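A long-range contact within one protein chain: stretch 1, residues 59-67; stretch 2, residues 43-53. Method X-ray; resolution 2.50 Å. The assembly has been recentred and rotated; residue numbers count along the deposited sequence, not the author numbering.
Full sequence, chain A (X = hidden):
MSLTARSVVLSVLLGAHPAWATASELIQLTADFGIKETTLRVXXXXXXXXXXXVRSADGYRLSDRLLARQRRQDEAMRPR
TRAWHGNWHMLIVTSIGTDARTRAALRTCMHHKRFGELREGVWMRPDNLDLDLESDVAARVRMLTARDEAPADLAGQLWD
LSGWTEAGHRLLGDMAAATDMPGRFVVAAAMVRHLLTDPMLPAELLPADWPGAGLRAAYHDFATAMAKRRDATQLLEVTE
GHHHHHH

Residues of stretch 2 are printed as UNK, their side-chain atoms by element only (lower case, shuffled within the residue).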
ATOM      1  N   GLY A  59      31.232  46.560  10.663  1.00 36.56           N
ATOM      2  CA  GLY A  59      30.101  46.084  11.457  1.00 36.66           C
ATOM      3  C   GLY A  59      29.705  44.655  11.130  1.00 37.07           C
ATOM      4  O   GLY A  59      30.473  43.730  11.353  1.00 37.86           O
ATOM      5  N   TYR A  60      28.510  44.475  10.580  1.00 36.69           N
ATOM      6  CA  TYR A  60      27.936  43.148  10.395  1.00 35.93           C
ATOM      7  C   TYR A  60      27.239  43.016   9.027  1.00 36.12           C
ATOM      8  O   TYR A  60      26.671  43.989   8.501  1.00 35.61           O
ATOM      9  CB  TYR A  60      26.934  42.871  11.518  1.00 36.21           C
ATOM     10  CG  TYR A  60      27.486  42.945  12.949  1.00 34.07           C
ATOM     11  CD1 TYR A  60      28.021  41.818  13.560  1.00 32.39           C
ATOM     12  CD2 TYR A  60      27.454  44.142  13.689  1.00 33.23           C
ATOM     13  CE1 TYR A  60      28.516  41.867  14.863  1.00 33.81           C
ATOM     14  CE2 TYR A  60      27.956  44.210  15.052  1.00 30.73           C
ATOM     15  CZ  TYR A  60      28.483  43.066  15.627  1.00 32.62           C
ATOM     16  OH  TYR A  60      29.028  43.064  16.939  1.00 32.32           O
ATOM     17  N   ARG A  61      27.341  41.830   8.437  1.00 35.01           N
ATOM     18  CA  ARG A  61      26.627  41.488   7.242  1.00 35.41           C
ATOM     19  C   ARG A  61      26.485  39.950   7.287  1.00 36.27           C
ATOM     20  O   ARG A  61      27.167  39.291   8.089  1.00 36.75           O
ATOM     21  CB  ARG A  61      27.334  41.979   5.967  1.00 34.34           C
ATOM     22  CG  ARG A  61      28.501  41.144   5.580  1.00 36.40           C
ATOM     23  CD  ARG A  61      29.112  41.532   4.234  1.00 36.52           C
ATOM     24  NE  ARG A  61      30.356  40.803   4.006  1.00 33.52           N
ATOM     25  CZ  ARG A  61      31.187  41.009   2.980  1.00 33.92           C
ATOM     26  NH1 ARG A  61      30.876  41.917   2.059  1.00 33.37           N
ATOM     27  NH2 ARG A  61      32.302  40.281   2.853  1.00 25.68           N
ATOM     28  N   LEU A  62      25.560  39.394   6.491  1.00 36.37           N
ATOM     29  CA  LEU A  62      25.298  37.947   6.500  1.00 36.73           C
ATOM     30  C   LEU A  62      26.538  37.087   6.123  1.00 37.35           C
ATOM     31  O   LEU A  62      27.310  37.445   5.272  1.00 36.42           O
ATOM     32  CB  LEU A  62      24.114  37.620   5.536  1.00 35.65           C
ATOM     33  CG  LEU A  62      22.626  37.490   5.991  1.00 36.25           C
ATOM     34  CD1 LEU A  62      22.200  38.434   7.119  1.00 32.78           C
ATOM     35  CD2 LEU A  62      21.629  37.584   4.807  1.00 36.09           C
ATOM     36  N   SER A  63      26.656  35.923   6.742  1.00 39.31           N
ATOM     37  CA  SER A  63      27.528  34.827   6.319  1.00 40.62           C
ATOM     38  C   SER A  63      27.261  34.324   4.915  1.00 42.52           C
ATOM     39  O   SER A  63      26.087  34.264   4.482  1.00 43.61           O
ATOM     40  CB  SER A  63      27.237  33.641   7.221  1.00 40.35           C
ATOM     41  OG  SER A  63      28.330  32.762   7.191  1.00 41.49           O
ATOM     42  N   ASP A  64      28.312  33.868   4.230  1.00 43.76           N
ATOM     43  CA  ASP A  64      28.148  33.276   2.902  1.00 45.55           C
ATOM     44  C   ASP A  64      27.197  32.066   2.865  1.00 46.09           C
ATOM     45  O   ASP A  64      26.405  31.937   1.920  1.00 46.02           O
ATOM     46  CB  ASP A  64      29.492  32.983   2.228  1.00 46.19           C
ATOM     47  CG  ASP A  64      30.059  34.215   1.480  1.00 49.21           C
ATOM     48  OD1 ASP A  64      29.299  34.859   0.704  1.00 51.08           O
ATOM     49  OD2 ASP A  64      31.269  34.537   1.654  1.00 52.18           O
ATOM     50  N   ARG A  65      27.233  31.222   3.903  1.00 46.50           N
ATOM     51  CA  ARG A  65      26.295  30.090   4.004  1.00 46.73           C
ATOM     52  C   ARG A  65      24.845  30.454   4.427  1.00 45.90           C
ATOM     53  O   ARG A  65      23.902  29.733   4.081  1.00 45.95           O
ATOM     54  CB  ARG A  65      26.880  28.917   4.826  1.00 47.28           C
ATOM     55  CG  ARG A  65      26.388  28.778   6.275  1.00 50.13           C
ATOM     56  CD  ARG A  65      27.199  27.700   7.048  1.00 54.91           C
ATOM     57  NE  ARG A  65      26.749  27.566   8.441  1.00 57.48           N
ATOM     58  CZ  ARG A  65      27.393  28.037   9.513  1.00 58.20           C
ATOM     59  NH1 ARG A  65      28.553  28.682   9.391  1.00 56.66           N
ATOM     60  NH2 ARG A  65      26.868  27.855  10.722  1.00 58.52           N
ATOM     61  N   LEU A  66      24.658  31.563   5.144  1.00 44.87           N
ATOM     62  CA  LEU A  66      23.303  32.089   5.359  1.00 43.91           C
ATOM     63  C   LEU A  66      22.743  32.747   4.115  1.00 43.38           C
ATOM     64  O   LEU A  66      21.542  32.617   3.812  1.00 43.24           O
ATOM     65  CB  LEU A  66      23.206  33.027   6.544  1.00 43.32           C
ATOM     66  CG  LEU A  66      22.318  32.389   7.601  1.00 45.71           C
ATOM     67  CD1 LEU A  66      22.789  30.959   8.018  1.00 46.55           C
ATOM     68  CD2 LEU A  66      22.172  33.298   8.792  1.00 47.24           C
ATOM     69  N   LEU A  67      23.644  33.406   3.392  1.00 42.32           N
ATOM     70  CA  LEU A  67      23.338  34.061   2.137  1.00 41.78           C
ATOM     71  C   LEU A  67      22.869  33.092   1.026  1.00 41.65           C
ATOM     72  O   LEU A  67      21.861  33.352   0.356  1.00 40.95           O
ATOM     73  CB  LEU A  67      24.553  34.868   1.680  1.00 40.95           C
ATOM     74  CG  LEU A  67      24.261  35.857   0.567  1.00 41.18           C
ATOM     75  CD1 LEU A  67      23.459  37.020   1.126  1.00 38.85           C
ATOM     76  CD2 LEU A  67      25.561  36.314  -0.151  1.00 42.55           C
ATOM     77  N   UNK A  43      22.882  38.755  20.933  1.00 40.24           N
ATOM     78  CA  UNK A  43      22.487  38.005  19.761  1.00 39.20           C
ATOM     79  C   UNK A  43      23.565  38.111  18.645  1.00 38.89           C
ATOM     80  O   UNK A  43      24.054  37.095  18.161  1.00 38.53           O
ATOM     81  c   UNK A  43      21.141  38.487  19.286  1.00 38.75           C
ATOM     82  N   UNK A  44      23.925  39.327  18.236  1.00 38.72           N
ATOM     83  CA  UNK A  44      24.934  39.515  17.190  1.00 39.40           C
ATOM     84  C   UNK A  44      26.190  38.686  17.472  1.00 41.01           C
ATOM     85  O   UNK A  44      26.654  37.939  16.611  1.00 41.71           O
ATOM     86  c   UNK A  44      25.296  40.984  17.051  1.00 38.07           C
ATOM     87  c   UNK A  44      24.535  43.316  16.592  1.00 34.08           C
ATOM     88  c   UNK A  44      24.150  41.857  16.563  1.00 37.16           C
ATOM     89  c   UNK A  44      23.738  41.448  15.148  1.00 35.22           C
ATOM     90  N   UNK A  45      26.724  38.808  18.685  1.00 42.28           N
ATOM     91  CA  UNK A  45      27.853  37.992  19.117  1.00 44.14           C
ATOM     92  C   UNK A  45      27.554  36.484  19.023  1.00 44.48           C
ATOM     93  O   UNK A  45      28.359  35.712  18.488  1.00 44.26           O
ATOM     94  o   UNK A  45      28.591  39.824  20.595  1.00 45.37           O
ATOM     95  c   UNK A  45      29.655  37.660  20.915  1.00 44.60           C
ATOM     96  c   UNK A  45      28.354  38.400  20.551  1.00 44.72           C
ATOM     97  N   UNK A  46      26.392  36.054  19.514  1.00 45.03           N
ATOM     98  CA  UNK A  46      26.037  34.638  19.368  1.00 45.17           C
ATOM     99  C   UNK A  46      26.008  34.181  17.880  1.00 45.67           C
ATOM    100  O   UNK A  46      26.522  33.104  17.541  1.00 46.01           O
ATOM    101  c   UNK A  46      22.786  32.761  23.182  1.00 44.85           C
ATOM    102  n   UNK A  46      23.002  33.388  22.029  1.00 44.51           N
ATOM    103  c   UNK A  46      24.405  32.878  20.147  1.00 45.30           C
ATOM    104  n   UNK A  46      22.796  33.454  24.314  1.00 44.51           N
ATOM    105  n   UNK A  46      22.534  31.455  23.210  1.00 42.38           N
ATOM    106  c   UNK A  46      23.024  32.742  20.727  1.00 44.37           C
ATOM    107  c   UNK A  46      24.741  34.341  20.074  1.00 44.59           C
ATOM    108  N   UNK A  47      25.445  35.015  17.000  1.00 45.54           N
ATOM    109  CA  UNK A  47      25.263  34.649  15.596  1.00 45.39           C
ATOM    110  C   UNK A  47      26.575  34.505  14.836  1.00 45.01           C
ATOM    111  O   UNK A  47      26.747  33.518  14.100  1.00 45.09           O
ATOM    112  c   UNK A  47      22.909  35.457  15.151  1.00 48.95           C
ATOM    113  c   UNK A  47      21.828  38.146  15.919  1.00 51.71           C
ATOM    114 se   UNK A  47      21.859  36.961  14.410  1.00 55.72          SE
ATOM    115  c   UNK A  47      24.386  35.664  14.911  1.00 45.78           C
ATOM    116  N   UNK A  48      27.467  35.500  15.012  1.00 43.98           N
ATOM    117  CA  UNK A  48      28.861  35.481  14.566  1.00 42.89           C
ATOM    118  C   UNK A  48      29.600  34.241  15.037  1.00 42.85           C
ATOM    119  O   UNK A  48      30.428  33.709  14.308  1.00 43.30           O
ATOM    120  c   UNK A  48      31.145  36.494  14.897  1.00 42.37           C
ATOM    121  c   UNK A  48      29.660  36.701  15.105  1.00 42.64           C
ATOM    122  c   UNK A  48      29.246  37.974  14.427  1.00 42.36           C
ATOM    123  N   UNK A  49      29.340  33.815  16.271  1.00 42.73           N
ATOM    124  CA  UNK A  49      29.992  32.635  16.838  1.00 42.85           C
ATOM    125  C   UNK A  49      29.463  31.350  16.231  1.00 42.86           C
ATOM    126  O   UNK A  49      30.195  30.375  16.083  1.00 42.55           O
ATOM    127  N   UNK A  50      28.182  31.367  15.863  1.00 43.32           N
ATOM    128  CA  UNK A  50      27.496  30.191  15.320  1.00 43.27           C
ATOM    129  C   UNK A  50      27.587  30.111  13.776  1.00 43.24           C
ATOM    130  O   UNK A  50      26.990  29.214  13.152  1.00 43.12           O
ATOM    131  c   UNK A  50      26.041  30.187  15.787  1.00 43.03           C
ATOM    132  N   UNK A  51      28.316  31.056  13.176  1.00 42.79           N
ATOM    133  CA  UNK A  51      28.515  31.092  11.727  1.00 43.22           C
ATOM    134  C   UNK A  51      27.423  31.757  10.889  1.00 43.53           C
ATOM    135  O   UNK A  51      27.337  31.531   9.678  1.00 43.93           O
ATOM    136  N   UNK A  52      26.599  32.598  11.514  1.00 43.13           N
ATOM    137  CA  UNK A  52      25.448  33.175  10.826  1.00 43.01           C
ATOM    138  C   UNK A  52      25.718  34.582  10.277  1.00 42.00           C
ATOM    139  O   UNK A  52      25.230  34.963   9.194  1.00 41.91           O
ATOM    140  o   UNK A  52      23.658  30.890  11.107  1.00 50.07           O
ATOM    141  c   UNK A  52      24.223  33.146  11.745  1.00 43.65           C
ATOM    142  o   UNK A  52      23.456  31.401  13.263  1.00 47.58           O
ATOM    143  c   UNK A  52      23.752  31.708  12.065  1.00 46.74           C
ATOM    144  N   UNK A  53      26.503  35.338  11.033  1.00 40.46           N
ATOM    145  CA  UNK A  53      26.990  36.617  10.600  1.00 39.13           C
ATOM    146  C   UNK A  53      28.495  36.598  10.615  1.00 39.50           C
ATOM    147  O   UNK A  53      29.138  35.806  11.327  1.00 40.49           O
ATOM    148  c   UNK A  53      24.411  38.607  10.328  1.00 32.48           C
ATOM    149  c   UNK A  53      25.024  38.040  11.637  1.00 36.38           C
ATOM    150  c   UNK A  53      24.814  38.987  12.798  1.00 35.31           C
ATOM    151  c   UNK A  53      26.517  37.726  11.541  1.00 38.27           C
TER

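Position 43 carries a single carbon, out of reach of stretch 1: Ala43, a helical residue outside the contact. Position 44 has four carbons forked at the second, and one branch tip lies over a face of the Tyr60 ring, a CH-pi contact; the fork makes it Leu44, with CD1 3.9 Å from Tyr60 CE2. At 45 the first carbon bears one oxygen and one carbon, which is Thr45, its CA-to-CB bond pointing away from stretch 1.

Position 46 runs three carbons, a nitrogen, then a carbon with two more nitrogens: Arg46, exposed and out of reach. Position 47 is an unbranched chain of two carbons, selenium and one carbon, so selenomethionine, Met47; it is buried but makes no contact here. Position 48 has three carbons, two of them on the first, and meets the edge of the Tyr60 ring. This is Val48, whose CG2 is 4.0 Å from Tyr60 CE1.

Position 49 has no side-chain atoms: Gly49, where a CB would have room. Position 50 shows one carbon, Ala50, and contributes its backbone instead: Arg65 NH2 donates to Ala50 O at 2.8 Å, in the edge direction of the guanidinium.

Position 51 again lacks a side chain. Its phi is positive, as a Schellman turn after the helix favours, and an ideal CB would sit 2.1 Å from Arg65 NH1; Gly51 suits both demands. Its carbonyl accepts from the Ser63 hydroxyl, OG to Gly51 O 2.9 Å.

Position 52 has two carbons, the second holding two oxygens, one of which approaches the side chain of Leu66 and lies near the Arg65 guanidinium: Asp52. Asp52 OD1 lies 3.2 Å from Leu66 CD1 and 4.4 Å from Arg65 NH2, where opposite charges are near but no N-H points at the oxygen. Its backbone does the bonding, Ser63 N to Asp52 O at 3.0 Å and nearly straight.

Position 53 has four carbons forked at the second, one tip near the Tyr60 ring and the other near Leu62 and the carbonyl of Arg61: Leu53. Leu53 CD1 is 4.3 Å from Tyr60 CD1; Leu53 CD2 is 3.9 Å from Leu62 CD1 and 3.6 Å from Arg61 O.

The contact joins apolar packing to a set of backbone hydrogen bonds. The Tyr60 ring packs against Leu44 over one face, Val48 at its edge and Leu53 obliquely, while an antiparallel bridge pairs Leu62 with Leu53. Beyond it, the carbonyls of Ala50, Gly51 and Asp52 receive Arg65, the Ser63 hydroxyl and the Ser63 amide in turn. The rule is economical: as one helix ends, its exit turn offers backbone acceptors to the residues that begin the next.

Stretch 2 43-53: ALTRMVGAGDL
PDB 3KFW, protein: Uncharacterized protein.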